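Local coordinates for protein allantoicase (Saccharomyces cerevisiae, PDB 1O59) that hydrolyses allantoate to (S)-ureidoglycolate and urea, a step of allantoin degradation that lets yeast use purines as a secondary nitrogen source, at residues H206-C214 and V347-Y355; T257-S268 and R333-D344. All coordinates share one frame; numbering follows the deposited sequence.

Contact 1: residues H206-C214 and V347-Y355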
loop_
_atom_site.group_PDB
_atom_site.type_symbol
_atom_site.label_atom_id
_atom_site.label_comp_id
_atom_site.label_asym_id
_atom_site.label_seq_id
_atom_site.Cartn_x
_atom_site.Cartn_y
_atom_site.Cartn_z
ATOM N N HIS A 206 7.015 10.687 -23.321
ATOM C CA HIS A 206 8.030 9.988 -22.525
ATOM C C HIS A 206 7.422 8.816 -21.736
ATOM O O HIS A 206 6.504 9.006 -20.940
ATOM C CB HIS A 206 8.716 10.997 -21.600
ATOM C CG HIS A 206 9.625 10.377 -20.595
ATOM N ND1 HIS A 206 9.806 10.907 -19.335
ATOM C CD2 HIS A 206 10.385 9.256 -20.649
ATOM C CE1 HIS A 206 10.649 10.146 -18.656
ATOM N NE2 HIS A 206 11.006 9.131 -19.427
ATOM N N ILE A 207 7.913 7.604 -21.961
ATOM C CA ILE A 207 7.173 6.447 -21.476
ATOM C C ILE A 207 7.426 6.128 -20.008
ATOM O O ILE A 207 8.537 6.248 -19.509
ATOM C CB ILE A 207 7.364 5.160 -22.365
ATOM C CG1 ILE A 207 8.782 4.573 -22.249
ATOM C CG2 ILE A 207 7.017 5.436 -23.832
ATOM C CD1 ILE A 207 8.791 2.995 -22.195
ATOM N N ILE A 208 6.351 5.724 -19.342
ATOM C CA ILE A 208 6.360 5.381 -17.941
ATOM C C ILE A 208 5.604 4.068 -17.741
ATOM O O ILE A 208 4.920 3.573 -18.648
ATOM C CB ILE A 208 5.710 6.536 -17.085
ATOM C CG1 ILE A 208 4.249 6.800 -17.492
ATOM C CG2 ILE A 208 6.499 7.840 -17.232
ATOM C CD1 ILE A 208 3.466 7.570 -16.476
ATOM N N ASP A 209 5.734 3.514 -16.548
ATOM C CA ASP A 209 4.888 2.412 -16.147
ATOM C C ASP A 209 3.578 2.985 -15.584
ATOM O O ASP A 209 3.494 3.417 -14.432
ATOM C CB ASP A 209 5.594 1.505 -15.126
ATOM C CG ASP A 209 4.806 0.252 -14.817
ATOM O OD1 ASP A 209 3.642 0.129 -15.259
ATOM O OD2 ASP A 209 5.268 -0.659 -14.113
ATOM N N LEU A 210 2.558 2.961 -16.428
ATOM C CA LEU A 210 1.268 3.516 -16.098
ATOM C C LEU A 210 0.621 2.752 -14.971
ATOM O O LEU A 210 -0.272 3.273 -14.320
ATOM C CB LEU A 210 0.343 3.491 -17.324
ATOM C CG LEU A 210 0.841 4.331 -18.502
ATOM C CD1 LEU A 210 0.054 4.027 -19.746
ATOM C CD2 LEU A 210 0.804 5.829 -18.168
ATOM N N ALA A 211 1.075 1.523 -14.745
ATOM C CA ALA A 211 0.532 0.671 -13.690
ATOM C C ALA A 211 1.350 0.666 -12.400
ATOM O O ALA A 211 1.008 -0.034 -11.440
ATOM C CB ALA A 211 0.403 -0.731 -14.220
ATOM N N TYR A 212 2.421 1.444 -12.353
ATOM C CA TYR A 212 3.274 1.484 -11.161
ATOM C C TYR A 212 2.637 2.301 -10.028
ATOM O O TYR A 212 2.057 3.369 -10.255
ATOM C CB TYR A 212 4.610 2.115 -11.560
ATOM C CG TYR A 212 5.762 2.022 -10.616
ATOM C CD1 TYR A 212 6.003 0.877 -9.863
ATOM C CD2 TYR A 212 6.683 3.071 -10.540
ATOM C CE1 TYR A 212 7.139 0.794 -9.041
ATOM C CE2 TYR A 212 7.792 3.004 -9.730
ATOM C CZ TYR A 212 8.026 1.859 -8.990
ATOM O OH TYR A 212 9.126 1.813 -8.168
ATOM N N VAL A 213 2.818 1.833 -8.807
ATOM C CA VAL A 213 2.211 2.463 -7.679
ATOM C C VAL A 213 2.696 3.904 -7.488
ATOM O O VAL A 213 1.896 4.790 -7.110
ATOM C CB VAL A 213 2.372 1.613 -6.357
ATOM C CG1 VAL A 213 3.827 1.479 -5.902
ATOM C CG2 VAL A 213 1.507 2.224 -5.229
ATOM N N CYS A 214 3.981 4.138 -7.754
ATOM C CA CYS A 214 4.546 5.466 -7.617
ATOM C C CYS A 214 4.102 6.420 -8.704
ATOM O O CYS A 214 4.399 7.603 -8.635
ATOM C CB CYS A 214 6.060 5.419 -7.677
ATOM S SG CYS A 214 6.798 4.337 -6.454
ATOM N N VAL A 347 0.943 -14.236 -9.455
ATOM C CA VAL A 347 1.695 -13.308 -10.270
ATOM C C VAL A 347 2.379 -12.295 -9.331
ATOM O O VAL A 347 1.732 -11.745 -8.454
ATOM C CB VAL A 347 0.730 -12.564 -11.224
ATOM C CG1 VAL A 347 1.467 -11.454 -11.982
ATOM C CG2 VAL A 347 0.095 -13.542 -12.204
ATOM N N LYS A 348 3.668 -12.045 -9.524
ATOM C CA LYS A 348 4.369 -11.020 -8.727
ATOM C C LYS A 348 4.027 -9.565 -9.136
ATOM O O LYS A 348 3.756 -8.735 -8.294
ATOM C CB LYS A 348 5.883 -11.234 -8.799
ATOM C CG LYS A 348 6.702 -10.540 -7.714
ATOM C CD LYS A 348 6.322 -11.027 -6.303
ATOM C CE LYS A 348 7.057 -12.262 -5.918
ATOM N NZ LYS A 348 8.460 -11.882 -5.521
ATOM N N ARG A 349 4.094 -9.265 -10.428
ATOM C CA ARG A 349 3.917 -7.904 -10.891
ATOM C C ARG A 349 3.242 -7.843 -12.226
ATOM O O ARG A 349 3.282 -8.810 -13.018
ATOM C CB ARG A 349 5.258 -7.199 -11.021
ATOM C CG ARG A 349 6.087 -7.130 -9.737
ATOM C CD ARG A 349 5.597 -6.151 -8.689
ATOM N NE ARG A 349 6.547 -6.128 -7.590
ATOM C CZ ARG A 349 6.443 -6.808 -6.475
ATOM N NH1 ARG A 349 5.418 -7.587 -6.231
ATOM N NH2 ARG A 349 7.411 -6.745 -5.598
ATOM N N ILE A 350 2.598 -6.696 -12.457
ATOM C CA ILE A 350 2.223 -6.276 -13.808
ATOM C C ILE A 350 2.688 -4.840 -14.111
ATOM O O ILE A 350 2.617 -3.920 -13.279
ATOM C CB ILE A 350 0.705 -6.493 -14.106
ATOM C CG1 ILE A 350 0.432 -6.207 -15.600
ATOM C CG2 ILE A 350 -0.200 -5.622 -13.219
ATOM C CD1 ILE A 350 -0.942 -6.624 -16.053
ATOM N N ARG A 351 3.231 -4.696 -15.310
ATOM C CA ARG A 351 3.824 -3.450 -15.747
ATOM C C ARG A 351 3.146 -3.136 -17.026
ATOM O O ARG A 351 3.006 -4.019 -17.856
ATOM C CB ARG A 351 5.336 -3.567 -16.012
ATOM C CG ARG A 351 6.113 -4.309 -14.972
ATOM C CD ARG A 351 5.946 -3.740 -13.603
ATOM N NE ARG A 351 6.981 -4.172 -12.700
ATOM C CZ ARG A 351 7.046 -3.848 -11.420
ATOM N NH1 ARG A 351 6.107 -3.080 -10.870
ATOM N NH2 ARG A 351 8.068 -4.300 -10.687
ATOM N N VAL A 352 2.733 -1.889 -17.175
ATOM C CA VAL A 352 2.085 -1.407 -18.380
ATOM C C VAL A 352 2.836 -0.170 -18.826
ATOM O O VAL A 352 2.562 0.953 -18.373
ATOM C CB VAL A 352 0.601 -1.079 -18.124
ATOM C CG1 VAL A 352 -0.072 -0.643 -19.386
ATOM C CG2 VAL A 352 -0.115 -2.303 -17.527
ATOM N N TRP A 353 3.802 -0.390 -19.707
ATOM C CA TRP A 353 4.609 0.700 -20.229
ATOM C C TRP A 353 3.964 1.407 -21.430
ATOM O O TRP A 353 3.555 0.783 -22.395
ATOM C CB TRP A 353 5.976 0.192 -20.614
ATOM C CG TRP A 353 6.849 -0.133 -19.445
ATOM C CD1 TRP A 353 7.020 -1.340 -18.872
ATOM C CD2 TRP A 353 7.718 0.770 -18.750
ATOM N NE1 TRP A 353 7.924 -1.254 -17.841
ATOM C CE2 TRP A 353 8.383 0.034 -17.762
ATOM C CE3 TRP A 353 8.000 2.126 -18.869
ATOM C CZ2 TRP A 353 9.291 0.608 -16.891
ATOM C CZ3 TRP A 353 8.900 2.697 -18.000
ATOM C CH2 TRP A 353 9.541 1.937 -17.032
ATOM N N GLY A 354 3.904 2.729 -21.337
ATOM C CA GLY A 354 3.268 3.563 -22.327
ATOM C C GLY A 354 3.260 4.994 -21.841
ATOM O O GLY A 354 4.034 5.367 -20.970
ATOM N N TYR A 355 2.358 5.789 -22.372
ATOM C CA TYR A 355 2.256 7.183 -21.953
ATOM C C TYR A 355 0.806 7.617 -22.113
ATOM O O TYR A 355 -0.018 6.862 -22.632
ATOM C CB TYR A 355 3.213 8.073 -22.773
ATOM C CG TYR A 355 2.724 8.404 -24.165
ATOM C CD1 TYR A 355 3.229 7.771 -25.307
ATOM C CD2 TYR A 355 1.749 9.380 -24.341
ATOM C CE1 TYR A 355 2.740 8.118 -26.614
ATOM C CE2 TYR A 355 1.263 9.735 -25.606
ATOM C CZ TYR A 355 1.737 9.114 -26.740
ATOM O OH TYR A 355 1.171 9.562 -27.929
ATOM O OXT TYR A 355 0.465 8.731 -21.743
HETATM O O HOH W 1 3.738 -1.782 -11.960
#
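D209 lies against W353 and R351 where the short strand 208-209 pairs antiparallel with the end of strand 349-354, in a probable beta-sandwich of the C-terminal half. Its CB sits over the face of the indole, 4.1 Å from the centroid of the W353 six-membered ring and 10° off the ring normal, a CH-pi contact. I207 comes to the same ring at about a right angle, its CD1 3.5 Å from W353 CE3. Beyond CB, D209 is turned along the partner strand: with CG anti to the backbone N (chi1 -173°), OD1 accepts V352 N at 2.9 Å and A211 N at 3.0 Å. The two donors arrive from opposite faces of the carboxylate plane, so they grip one oxygen between strand and turn; the bond from A211 makes an Asx turn, set within the type I turn D209-Y212. OD2 rests beside the aliphatic part of R351, 3.2 Å from R351 CD, while the guanidinium stands nearly perpendicular to the carboxylate (88°). No salt bridge forms; instead water 1 joins the pair, donating to D209 OD2 and I350 O and accepting from R351 NH1, which also bonds to L235 O. Backbone bonds in both directions between I208 and G354 close the ladder, and L210 N adds a bond to V352 O at 2.8 Å. On the other side of the strand, A211 CB packs on V352 CG2 at 3.7 Å. D209 probably carries its charge, steadied by the amides, water 1 and the nearby R351, while the two bonds to OD1 tie turn to strand.

Contact 2: residues T257-S268 and R333-D344; sequences TDWAVIQLGRES and RVSHVKLTIIPD
H336 and Q263 meet at a non-hydrogen-bonded pair through their first torsions: H336 CG lies anti to its carbonyl carbon, whereas Q263 CG is anti to the backbone N (chi1 -174°) and the rest of that chain is extended. The amide and imidazole planes are 68° apart, and H336 NE2 gives Q263 OE1 a weak, bent hydrogen bond of 3.0 Å; the same oxygen also accepts from K33 NZ. At the other ring nitrogen, S335 OG is hydrogen-bonded to H336 ND1 at 2.7 Å, in the ring plane. A leucine in place of H336 would probably cost S335 OG and Q263 OE1 one bond each, leaving the glutamine amide held mainly by K33. Along the strands, paired backbone bonds link D258 with I341, A260 with L339 and I262 with V337. On the face carrying I262 and V337, I262 CB packs on V337 CG2 at 3.9 Å, and L264 crosses V337 at about a right angle, L264 CD2 to V337 CG1 4.0 Å. Past the regular ladder, water 2 bridges L264 O and S335 O, and S268 clasps V334 twice: its N donates to V334 O at 2.9 Å, while its OG accepts V334 N at 3.0 Å and also bonds to I332 O. Strands 258-263 and 336-342 are inner strands of a five-stranded antiparallel sheet, 336-342 at its centre, consistent with a galactose-binding-like beta-sandwich. Strand 218-222 flanks the first and strand 288-294 the second, where S335 and H336 face C294 in a classic beta bulge; W246 of strand 246-247 packs on A260, L339 and I341.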
loop_
_atom_site.group_PDB
_atom_site.type_symbol
_atom_site.label_atom_id
_atom_site.label_comp_id
_atom_site.label_asym_id
_atom_site.label_seq_id
_atom_site.Cartn_x
_atom_site.Cartn_y
_atom_site.Cartn_z
ATOM N N THR A 257 -11.648 -18.544 -13.532
ATOM C CA THR A 257 -10.530 -17.614 -13.580
ATOM C C THR A 257 -10.452 -16.759 -12.328
ATOM O O THR A 257 -11.388 -16.644 -11.547
ATOM C CB THR A 257 -10.640 -16.652 -14.770
ATOM O OG1 THR A 257 -11.792 -15.819 -14.609
ATOM C CG2 THR A 257 -10.874 -17.385 -16.075
ATOM N N ASP A 258 -9.296 -16.140 -12.174
ATOM C CA ASP A 258 -9.104 -15.100 -11.194
ATOM C C ASP A 258 -8.716 -13.826 -11.944
ATOM O O ASP A 258 -8.269 -13.866 -13.097
ATOM C CB ASP A 258 -8.067 -15.549 -10.152
ATOM C CG ASP A 258 -8.697 -16.431 -9.070
ATOM O OD1 ASP A 258 -9.755 -16.002 -8.503
ATOM O OD2 ASP A 258 -8.237 -17.565 -8.749
ATOM N N TRP A 259 -8.940 -12.694 -11.307
ATOM C CA TRP A 259 -8.697 -11.440 -11.962
ATOM C C TRP A 259 -8.466 -10.317 -10.981
ATOM O O TRP A 259 -8.866 -10.377 -9.810
ATOM C CB TRP A 259 -9.849 -11.091 -12.907
ATOM C CG TRP A 259 -11.212 -11.205 -12.283
ATOM C CD1 TRP A 259 -12.103 -12.263 -12.389
ATOM C CD2 TRP A 259 -11.873 -10.209 -11.493
ATOM N NE1 TRP A 259 -13.270 -11.971 -11.716
ATOM C CE2 TRP A 259 -13.162 -10.726 -11.151
ATOM C CE3 TRP A 259 -11.509 -8.931 -11.026
ATOM C CZ2 TRP A 259 -14.057 -10.029 -10.348
ATOM C CZ3 TRP A 259 -12.396 -8.236 -10.251
ATOM C CH2 TRP A 259 -13.671 -8.787 -9.917
ATOM N N ALA A 260 -7.860 -9.275 -11.518
ATOM C CA ALA A 260 -7.502 -8.101 -10.772
ATOM C C ALA A 260 -7.691 -6.917 -11.689
ATOM O O ALA A 260 -7.180 -6.918 -12.800
ATOM C CB ALA A 260 -6.046 -8.204 -10.320
ATOM N N VAL A 261 -8.454 -5.925 -11.231
ATOM C CA VAL A 261 -8.611 -4.659 -11.946
ATOM C C VAL A 261 -7.690 -3.581 -11.381
ATOM O O VAL A 261 -7.652 -3.321 -10.174
ATOM C CB VAL A 261 -10.038 -4.124 -11.910
ATOM C CG1 VAL A 261 -10.111 -2.782 -12.620
ATOM C CG2 VAL A 261 -11.002 -5.101 -12.571
ATOM N N ILE A 262 -6.968 -2.925 -12.296
ATOM C CA ILE A 262 -6.034 -1.889 -11.911
ATOM C C ILE A 262 -6.375 -0.564 -12.567
ATOM O O ILE A 262 -6.518 -0.502 -13.774
ATOM C CB ILE A 262 -4.622 -2.370 -12.222
ATOM C CG1 ILE A 262 -4.247 -3.458 -11.199
ATOM C CG2 ILE A 262 -3.604 -1.224 -12.151
ATOM C CD1 ILE A 262 -3.676 -4.641 -11.863
ATOM N N GLN A 263 -6.561 0.480 -11.755
ATOM C CA GLN A 263 -6.632 1.820 -12.287
ATOM C C GLN A 263 -5.216 2.312 -12.523
ATOM O O GLN A 263 -4.396 2.325 -11.607
ATOM C CB GLN A 263 -7.344 2.767 -11.334
ATOM C CG GLN A 263 -7.564 4.146 -11.933
ATOM C CD GLN A 263 -8.666 4.926 -11.269
ATOM O OE1 GLN A 263 -9.675 4.382 -10.903
ATOM N NE2 GLN A 263 -8.479 6.201 -11.144
ATOM N N LEU A 264 -4.951 2.699 -13.765
ATOM C CA LEU A 264 -3.680 3.255 -14.178
ATOM C C LEU A 264 -3.504 4.644 -13.595
ATOM O O LEU A 264 -4.480 5.316 -13.244
ATOM C CB LEU A 264 -3.615 3.341 -15.704
ATOM C CG LEU A 264 -3.791 2.039 -16.512
ATOM C CD1 LEU A 264 -3.666 2.307 -18.040
ATOM C CD2 LEU A 264 -2.795 0.968 -16.062
ATOM N N GLY A 265 -2.247 5.076 -13.499
ATOM C CA GLY A 265 -1.915 6.362 -12.903
ATOM C C GLY A 265 -2.429 7.529 -13.706
ATOM O O GLY A 265 -2.554 8.632 -13.185
ATOM N N ARG A 266 -2.750 7.251 -14.965
ATOM C CA ARG A 266 -3.160 8.214 -15.979
ATOM C C ARG A 266 -3.999 7.435 -17.001
ATOM O O ARG A 266 -3.786 6.253 -17.207
ATOM C CB ARG A 266 -1.907 8.678 -16.715
ATOM C CG ARG A 266 -1.742 10.105 -16.883
ATOM C CD ARG A 266 -1.239 10.533 -18.261
ATOM N NE ARG A 266 0.037 10.010 -18.808
ATOM C CZ ARG A 266 1.276 10.356 -18.418
ATOM N NH1 ARG A 266 1.497 11.124 -17.351
ATOM N NH2 ARG A 266 2.313 9.874 -19.091
ATOM N N GLU A 267 -4.900 8.094 -17.702
ATOM C CA GLU A 267 -5.468 7.506 -18.929
ATOM C C GLU A 267 -4.364 7.426 -20.010
ATOM O O GLU A 267 -3.698 8.414 -20.313
ATOM C CB GLU A 267 -6.662 8.342 -19.413
ATOM C CG GLU A 267 -7.255 7.919 -20.756
ATOM C CD GLU A 267 -8.214 8.946 -21.310
ATOM O OE1 GLU A 267 -9.077 9.370 -20.509
ATOM O OE2 GLU A 267 -8.095 9.337 -22.513
ATOM N N SER A 268 -4.174 6.235 -20.575
ATOM C CA SER A 268 -3.199 6.020 -21.645
ATOM C C SER A 268 -3.588 6.737 -22.947
ATOM O O SER A 268 -4.762 7.047 -23.181
ATOM C CB SER A 268 -3.059 4.528 -21.943
ATOM O OG SER A 268 -4.094 4.072 -22.810
ATOM N N ARG A 333 -6.688 4.487 -25.726
ATOM C CA ARG A 333 -7.039 5.246 -24.543
ATOM C C ARG A 333 -7.772 4.382 -23.539
ATOM O O ARG A 333 -8.949 4.095 -23.700
ATOM C CB ARG A 333 -7.870 6.461 -24.906
ATOM C CG ARG A 333 -7.057 7.604 -25.529
ATOM C CD ARG A 333 -6.908 7.531 -27.054
ATOM N NE ARG A 333 -5.811 8.365 -27.557
ATOM C CZ ARG A 333 -5.834 9.699 -27.643
ATOM N NH1 ARG A 333 -6.900 10.385 -27.238
ATOM N NH2 ARG A 333 -4.778 10.360 -28.130
ATOM N N VAL A 334 -7.054 3.963 -22.499
ATOM C CA VAL A 334 -7.641 3.150 -21.446
ATOM C C VAL A 334 -7.247 3.716 -20.096
ATOM O O VAL A 334 -6.183 4.281 -19.943
ATOM C CB VAL A 334 -7.245 1.648 -21.555
ATOM C CG1 VAL A 334 -7.743 1.052 -22.884
ATOM C CG2 VAL A 334 -5.774 1.447 -21.421
ATOM N N SER A 335 -8.139 3.547 -19.132
ATOM C CA SER A 335 -8.001 4.078 -17.789
ATOM C C SER A 335 -7.709 2.985 -16.778
ATOM O O SER A 335 -7.162 3.254 -15.710
ATOM C CB SER A 335 -9.315 4.757 -17.392
ATOM O OG SER A 335 -10.392 3.846 -17.527
ATOM N N HIS A 336 -8.151 1.775 -17.110
ATOM C CA HIS A 336 -8.035 0.596 -16.260
ATOM C C HIS A 336 -7.552 -0.566 -17.089
ATOM O O HIS A 336 -7.777 -0.596 -18.306
ATOM C CB HIS A 336 -9.401 0.241 -15.690
ATOM C CG HIS A 336 -9.951 1.286 -14.779
ATOM N ND1 HIS A 336 -10.428 2.482 -15.240
ATOM C CD2 HIS A 336 -10.044 1.336 -13.429
ATOM C CE1 HIS A 336 -10.822 3.218 -14.215
ATOM N NE2 HIS A 336 -10.595 2.546 -13.103
ATOM N N VAL A 337 -6.863 -1.501 -16.435
ATOM C CA VAL A 337 -6.550 -2.793 -17.027
ATOM C C VAL A 337 -7.069 -3.921 -16.130
ATOM O O VAL A 337 -7.200 -3.772 -14.928
ATOM C CB VAL A 337 -5.028 -2.972 -17.323
ATOM C CG1 VAL A 337 -4.541 -1.903 -18.282
ATOM C CG2 VAL A 337 -4.180 -2.969 -16.047
ATOM N N LYS A 338 -7.397 -5.049 -16.741
ATOM C CA LYS A 338 -7.846 -6.232 -16.001
ATOM C C LYS A 338 -6.880 -7.328 -16.354
ATOM O O LYS A 338 -6.670 -7.612 -17.512
ATOM C CB LYS A 338 -9.305 -6.604 -16.381
ATOM C CG LYS A 338 -9.865 -7.874 -15.723
ATOM C CD LYS A 338 -11.456 -7.964 -15.741
ATOM C CE LYS A 338 -12.073 -8.200 -17.103
ATOM N NZ LYS A 338 -13.483 -7.701 -17.181
ATOM N N LEU A 339 -6.268 -7.921 -15.341
ATOM C CA LEU A 339 -5.372 -9.051 -15.526
ATOM C C LEU A 339 -6.171 -10.259 -15.105
ATOM O O LEU A 339 -6.777 -10.250 -14.056
ATOM C CB LEU A 339 -4.105 -8.898 -14.664
ATOM C CG LEU A 339 -3.280 -10.180 -14.428
ATOM C CD1 LEU A 339 -2.656 -10.726 -15.740
ATOM C CD2 LEU A 339 -2.189 -9.929 -13.349
ATOM N N THR A 340 -6.190 -11.278 -15.946
ATOM C CA THR A 340 -6.977 -12.466 -15.716
ATOM C C THR A 340 -5.969 -13.584 -15.715
ATOM O O THR A 340 -5.115 -13.652 -16.619
ATOM C CB THR A 340 -8.024 -12.671 -16.830
ATOM O OG1 THR A 340 -8.982 -11.580 -16.868
ATOM C CG2 THR A 340 -8.885 -13.912 -16.567
ATOM N N ILE A 341 -6.014 -14.402 -14.664
ATOM C CA ILE A 341 -5.125 -15.566 -14.532
ATOM C C ILE A 341 -6.000 -16.811 -14.577
ATOM O O ILE A 341 -7.138 -16.802 -14.064
ATOM C CB ILE A 341 -4.239 -15.502 -13.254
ATOM C CG1 ILE A 341 -5.052 -15.557 -11.947
ATOM C CG2 ILE A 341 -3.374 -14.238 -13.265
ATOM C CD1 ILE A 341 -4.186 -15.460 -10.695
ATOM N N ILE A 342 -5.502 -17.847 -15.243
ATOM C CA ILE A 342 -6.337 -18.970 -15.603
ATOM C C ILE A 342 -5.630 -20.247 -15.217
ATOM O O ILE A 342 -4.482 -20.434 -15.587
ATOM C CB ILE A 342 -6.624 -18.959 -17.105
ATOM C CG1 ILE A 342 -7.451 -17.747 -17.472
ATOM C CG2 ILE A 342 -7.390 -20.178 -17.516
ATOM C CD1 ILE A 342 -7.138 -17.236 -18.843
ATOM N N PRO A 343 -6.314 -21.136 -14.495
ATOM C CA PRO A 343 -7.562 -20.856 -13.762
ATOM C C PRO A 343 -7.372 -20.076 -12.430
ATOM O O PRO A 343 -8.322 -19.552 -11.856
ATOM C CB PRO A 343 -8.084 -22.262 -13.471
ATOM C CG PRO A 343 -6.814 -23.074 -13.274
ATOM C CD PRO A 343 -5.774 -22.480 -14.192
ATOM N N ASP A 344 -6.126 -20.010 -11.972
ATOM C CA ASP A 344 -5.735 -19.432 -10.688
ATOM C C ASP A 344 -4.199 -19.424 -10.660
ATOM O O ASP A 344 -3.532 -19.805 -11.648
ATOM C CB ASP A 344 -6.293 -20.268 -9.519
ATOM C CG ASP A 344 -6.081 -21.784 -9.692
ATOM O OD1 ASP A 344 -4.918 -22.228 -9.727
ATOM O OD2 ASP A 344 -7.029 -22.619 -9.737
HETATM O O HOH W 2 -6.598 5.949 -15.017
#

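Overall arrangement
Both contacts are antiparallel and partly buried, but they belong to different sheets of the C-terminal half. Contact 2 joins inner strands with buried apolar side chains on one face, burying 1022 Å² chiefly through a regular backbone ladder. Contact 1 buries 633 Å² and reaches exposed residues, H206 and the chain end at Y355; only two bridges join its strands, and a carboxylate, an indole and a water supplement three backbone bonds. Strand 336-342 leads directly into strand 346-354, so one chain connection serves both, and I350 packs on L339 between the sheets. Their centres are 11 Å apart. L210 O probably accepts a hydrogen bond from G265 N, and R266 pairs with the C-terminal carboxylate of Y355.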